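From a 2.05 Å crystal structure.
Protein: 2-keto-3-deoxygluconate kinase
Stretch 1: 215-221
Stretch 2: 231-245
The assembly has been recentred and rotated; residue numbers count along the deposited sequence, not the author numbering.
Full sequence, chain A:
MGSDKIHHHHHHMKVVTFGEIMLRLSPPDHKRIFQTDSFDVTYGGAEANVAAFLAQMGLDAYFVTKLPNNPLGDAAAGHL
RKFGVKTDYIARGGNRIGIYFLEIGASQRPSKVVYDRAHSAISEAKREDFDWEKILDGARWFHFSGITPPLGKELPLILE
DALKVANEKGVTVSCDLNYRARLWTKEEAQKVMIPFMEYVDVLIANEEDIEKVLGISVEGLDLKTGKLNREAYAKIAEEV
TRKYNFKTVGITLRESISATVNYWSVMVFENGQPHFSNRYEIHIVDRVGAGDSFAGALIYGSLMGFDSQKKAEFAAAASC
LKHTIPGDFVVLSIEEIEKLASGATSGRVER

Stretch 1 (215-221) GISVEGL
Stretch 2 231-245: EAYAKIAEEVTRKYN

Residues 231-244 are helical, continuing a helix that begins earlier in the chain, and the backbone bonds run i to i+4, from Lys235 N to Glu231 O at 2.9 Å through Asn245 N to Thr241 O at 2.8 Å. Asn245 then leaves helical angles with positive phi (61/35). Against this helix lies an irregular strip. Gly215 (67/26) follows a helix, Ile216 to Glu219 are extended (phi -76 to -155, psi 136 to 160), and Gly220 turns at 91/51, where a side chain would be jammed against the preceding carbonyl.

The strip runs antiparallel to the helix: Val218 CA lies 6.4 Å from Ile236 CA, and Gly220 CA 6.4 Å from Ala232 CA. No hydrogen bond crosses among the modelled atoms, so shape carries the contact, which buries 527 Å² summed over both sides.

Alternation in the extended segment turns Ile216 and Val218 toward the helix and Ser217 away. Ile216 (m, t) extends CD1 to 3.9 Å from Val240 CG1 and 4.4 Å from Tyr244 CE2, at that ring's edge, while its CG2 lies 3.5 Å from Glu239 OE1. Val218 (t) sets CG1 4.0 Å from Ala232 CB, and both its methyls lie near Lys235 CE, CG2 at 4.1 Å. Lys235 (t, t, t, p) and Glu239 (m, t) form a long salt bridge, NZ to OE2 at 3.9 Å.

The Ala232 methyl is a small bump in a cup formed by Val218, Glu219 O and Gly220 O, 3.8 and 3.6 Å from Ala232 CB, and Leu221 CD2 at 3.4 Å. Leu221 (m, t) starts sideways but ends nearer the helix; the same CD2 sits 3.7 Å from the centroid of the Tyr233 ring (chi1 -85°, chi2 -82°), 17° off its normal, a CH-pi contact over the face. High B-factors at Gly220 and Leu221 make this end less certain.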

# COMPACT_ATOMS: atom_id res chain seq x y z
N GLY A 215 -8.81 -13.45 44.50
CA GLY A 215 -10.01 -13.94 45.17
C GLY A 215 -10.74 -12.89 45.98
O GLY A 215 -11.45 -13.22 46.93
N ILE A 216 -10.59 -11.63 45.63
CA ILE A 216 -11.29 -10.59 46.36
C ILE A 216 -12.33 -9.92 45.48
O ILE A 216 -12.08 -9.64 44.31
CB ILE A 216 -10.32 -9.54 46.90
CG1 ILE A 216 -9.38 -10.19 47.92
CG2 ILE A 216 -11.11 -8.39 47.54
CD1 ILE A 216 -8.25 -9.28 48.43
N SER A 217 -13.48 -9.61 46.08
CA SER A 217 -14.64 -9.08 45.35
C SER A 217 -15.59 -8.25 46.23
O SER A 217 -15.59 -8.40 47.46
CB SER A 217 -15.43 -10.24 44.75
OG SER A 217 -16.46 -9.75 43.92
N VAL A 218 -16.40 -7.41 45.58
CA VAL A 218 -17.41 -6.56 46.25
C VAL A 218 -18.63 -6.40 45.32
O VAL A 218 -18.49 -6.49 44.10
CB VAL A 218 -16.80 -5.15 46.58
CG1 VAL A 218 -17.90 -4.11 46.86
CG2 VAL A 218 -15.83 -5.24 47.76
N GLU A 219 -19.81 -6.16 45.90
CA GLU A 219 -21.04 -5.93 45.11
C GLU A 219 -21.08 -4.54 44.47
O GLU A 219 -20.75 -3.52 45.11
CB GLU A 219 -22.29 -6.15 45.98
N GLY A 220 -21.48 -4.50 43.19
CA GLY A 220 -21.72 -3.25 42.46
C GLY A 220 -20.53 -2.70 41.70
O GLY A 220 -20.20 -1.52 41.83
N LEU A 221 -19.89 -3.55 40.89
CA LEU A 221 -18.74 -3.13 40.08
C LEU A 221 -19.05 -3.35 38.60
O LEU A 221 -18.25 -2.97 37.74
CB LEU A 221 -17.48 -3.91 40.50
CG LEU A 221 -17.00 -3.79 41.96
CD1 LEU A 221 -15.86 -4.76 42.31
CD2 LEU A 221 -16.53 -2.39 42.25
N GLU A 231 -17.65 4.16 45.35
CA GLU A 231 -17.52 3.65 46.72
C GLU A 231 -17.06 2.17 46.72
O GLU A 231 -16.24 1.74 47.55
CB GLU A 231 -18.83 3.85 47.54
CG GLU A 231 -18.78 4.93 48.65
N ALA A 232 -17.60 1.40 45.77
CA ALA A 232 -17.27 -0.03 45.67
C ALA A 232 -15.81 -0.24 45.29
O ALA A 232 -15.12 -1.05 45.91
CB ALA A 232 -18.21 -0.73 44.69
N TYR A 233 -15.35 0.50 44.28
CA TYR A 233 -13.96 0.42 43.86
C TYR A 233 -13.00 0.89 44.94
O TYR A 233 -11.93 0.32 45.11
CB TYR A 233 -13.72 1.20 42.53
CG TYR A 233 -14.02 0.38 41.28
CD1 TYR A 233 -13.09 -0.52 40.76
CD2 TYR A 233 -15.25 0.49 40.63
CE1 TYR A 233 -13.37 -1.26 39.64
CE2 TYR A 233 -15.54 -0.27 39.50
CZ TYR A 233 -14.59 -1.13 39.02
OH TYR A 233 -14.88 -1.86 37.90
N ALA A 234 -13.41 1.91 45.69
CA ALA A 234 -12.63 2.36 46.84
C ALA A 234 -12.51 1.26 47.89
O ALA A 234 -11.43 1.05 48.42
CB ALA A 234 -13.23 3.60 47.45
N LYS A 235 -13.63 0.58 48.16
CA LYS A 235 -13.68 -0.53 49.13
C LYS A 235 -12.80 -1.74 48.71
O LYS A 235 -12.09 -2.34 49.55
CB LYS A 235 -15.14 -0.95 49.32
CG LYS A 235 -15.44 -2.04 50.36
CD LYS A 235 -16.98 -2.05 50.61
CE LYS A 235 -17.54 -3.42 51.03
NZ LYS A 235 -17.31 -3.73 52.44
N ILE A 236 -12.83 -2.10 47.43
CA ILE A 236 -11.99 -3.19 46.93
C ILE A 236 -10.51 -2.85 47.17
O ILE A 236 -9.72 -3.70 47.57
CB ILE A 236 -12.26 -3.47 45.46
CG2 ILE A 236 -11.42 -4.60 44.94
N ALA A 237 -10.13 -1.60 46.96
CA ALA A 237 -8.71 -1.22 47.05
C ALA A 237 -8.22 -1.21 48.50
O ALA A 237 -7.05 -1.52 48.78
CB ALA A 237 -8.48 0.13 46.42
N GLU A 238 -9.11 -0.83 49.42
CA GLU A 238 -8.83 -0.93 50.82
C GLU A 238 -8.60 -2.36 51.21
O GLU A 238 -7.63 -2.65 51.91
CB GLU A 238 -9.98 -0.42 51.68
CG GLU A 238 -10.27 1.02 51.53
CD GLU A 238 -11.27 1.52 52.54
OE1 GLU A 238 -10.95 1.45 53.74
OE2 GLU A 238 -12.35 1.99 52.12
N GLU A 239 -9.51 -3.23 50.80
CA GLU A 239 -9.39 -4.65 51.11
C GLU A 239 -8.05 -5.21 50.61
O GLU A 239 -7.33 -5.84 51.40
CB GLU A 239 -10.58 -5.45 50.57
CG GLU A 239 -11.85 -5.15 51.35
CD GLU A 239 -13.07 -6.06 51.04
OE1 GLU A 239 -12.94 -7.02 50.22
OE2 GLU A 239 -14.16 -5.81 51.66
N VAL A 240 -7.68 -4.97 49.35
CA VAL A 240 -6.38 -5.49 48.85
C VAL A 240 -5.22 -4.84 49.60
O VAL A 240 -4.22 -5.48 49.89
CB VAL A 240 -6.17 -5.35 47.29
CG1 VAL A 240 -7.32 -5.97 46.53
CG2 VAL A 240 -6.00 -3.92 46.87
N THR A 241 -5.39 -3.56 49.97
CA THR A 241 -4.34 -2.84 50.67
C THR A 241 -4.13 -3.39 52.08
O THR A 241 -2.99 -3.49 52.53
CB THR A 241 -4.64 -1.31 50.70
OG1 THR A 241 -4.44 -0.76 49.38
CG2 THR A 241 -3.71 -0.61 51.64
N ARG A 242 -5.22 -3.74 52.76
CA ARG A 242 -5.15 -4.32 54.11
C ARG A 242 -4.56 -5.72 54.16
O ARG A 242 -3.91 -6.09 55.18
CB ARG A 242 -6.54 -4.39 54.73
CG ARG A 242 -7.01 -3.08 55.31
N LYS A 243 -4.83 -6.51 53.12
CA LYS A 243 -4.29 -7.86 53.01
C LYS A 243 -2.82 -7.83 52.61
O LYS A 243 -2.05 -8.57 53.19
CB LYS A 243 -5.10 -8.74 52.03
N TYR A 244 -2.41 -6.98 51.66
CA TYR A 244 -1.07 -7.10 51.09
C TYR A 244 -0.14 -5.94 51.35
O TYR A 244 1.03 -6.00 50.95
CB TYR A 244 -1.15 -7.38 49.58
CG TYR A 244 -1.89 -8.67 49.29
CD1 TYR A 244 -1.27 -9.89 49.48
CD2 TYR A 244 -3.22 -8.67 48.87
CE1 TYR A 244 -1.93 -11.09 49.23
CE2 TYR A 244 -3.89 -9.87 48.63
CZ TYR A 244 -3.23 -11.07 48.82
OH TYR A 244 -3.86 -12.27 48.61
N ASN A 245 -0.67 -4.91 51.99
CA ASN A 245 0.09 -3.71 52.39
C ASN A 245 0.72 -2.90 51.23
O ASN A 245 1.79 -2.30 51.39
CB ASN A 245 1.08 -4.09 53.48
CG ASN A 245 0.39 -4.73 54.69
OD1 ASN A 245 -0.52 -4.14 55.29
ND2 ASN A 245 0.78 -5.97 55.02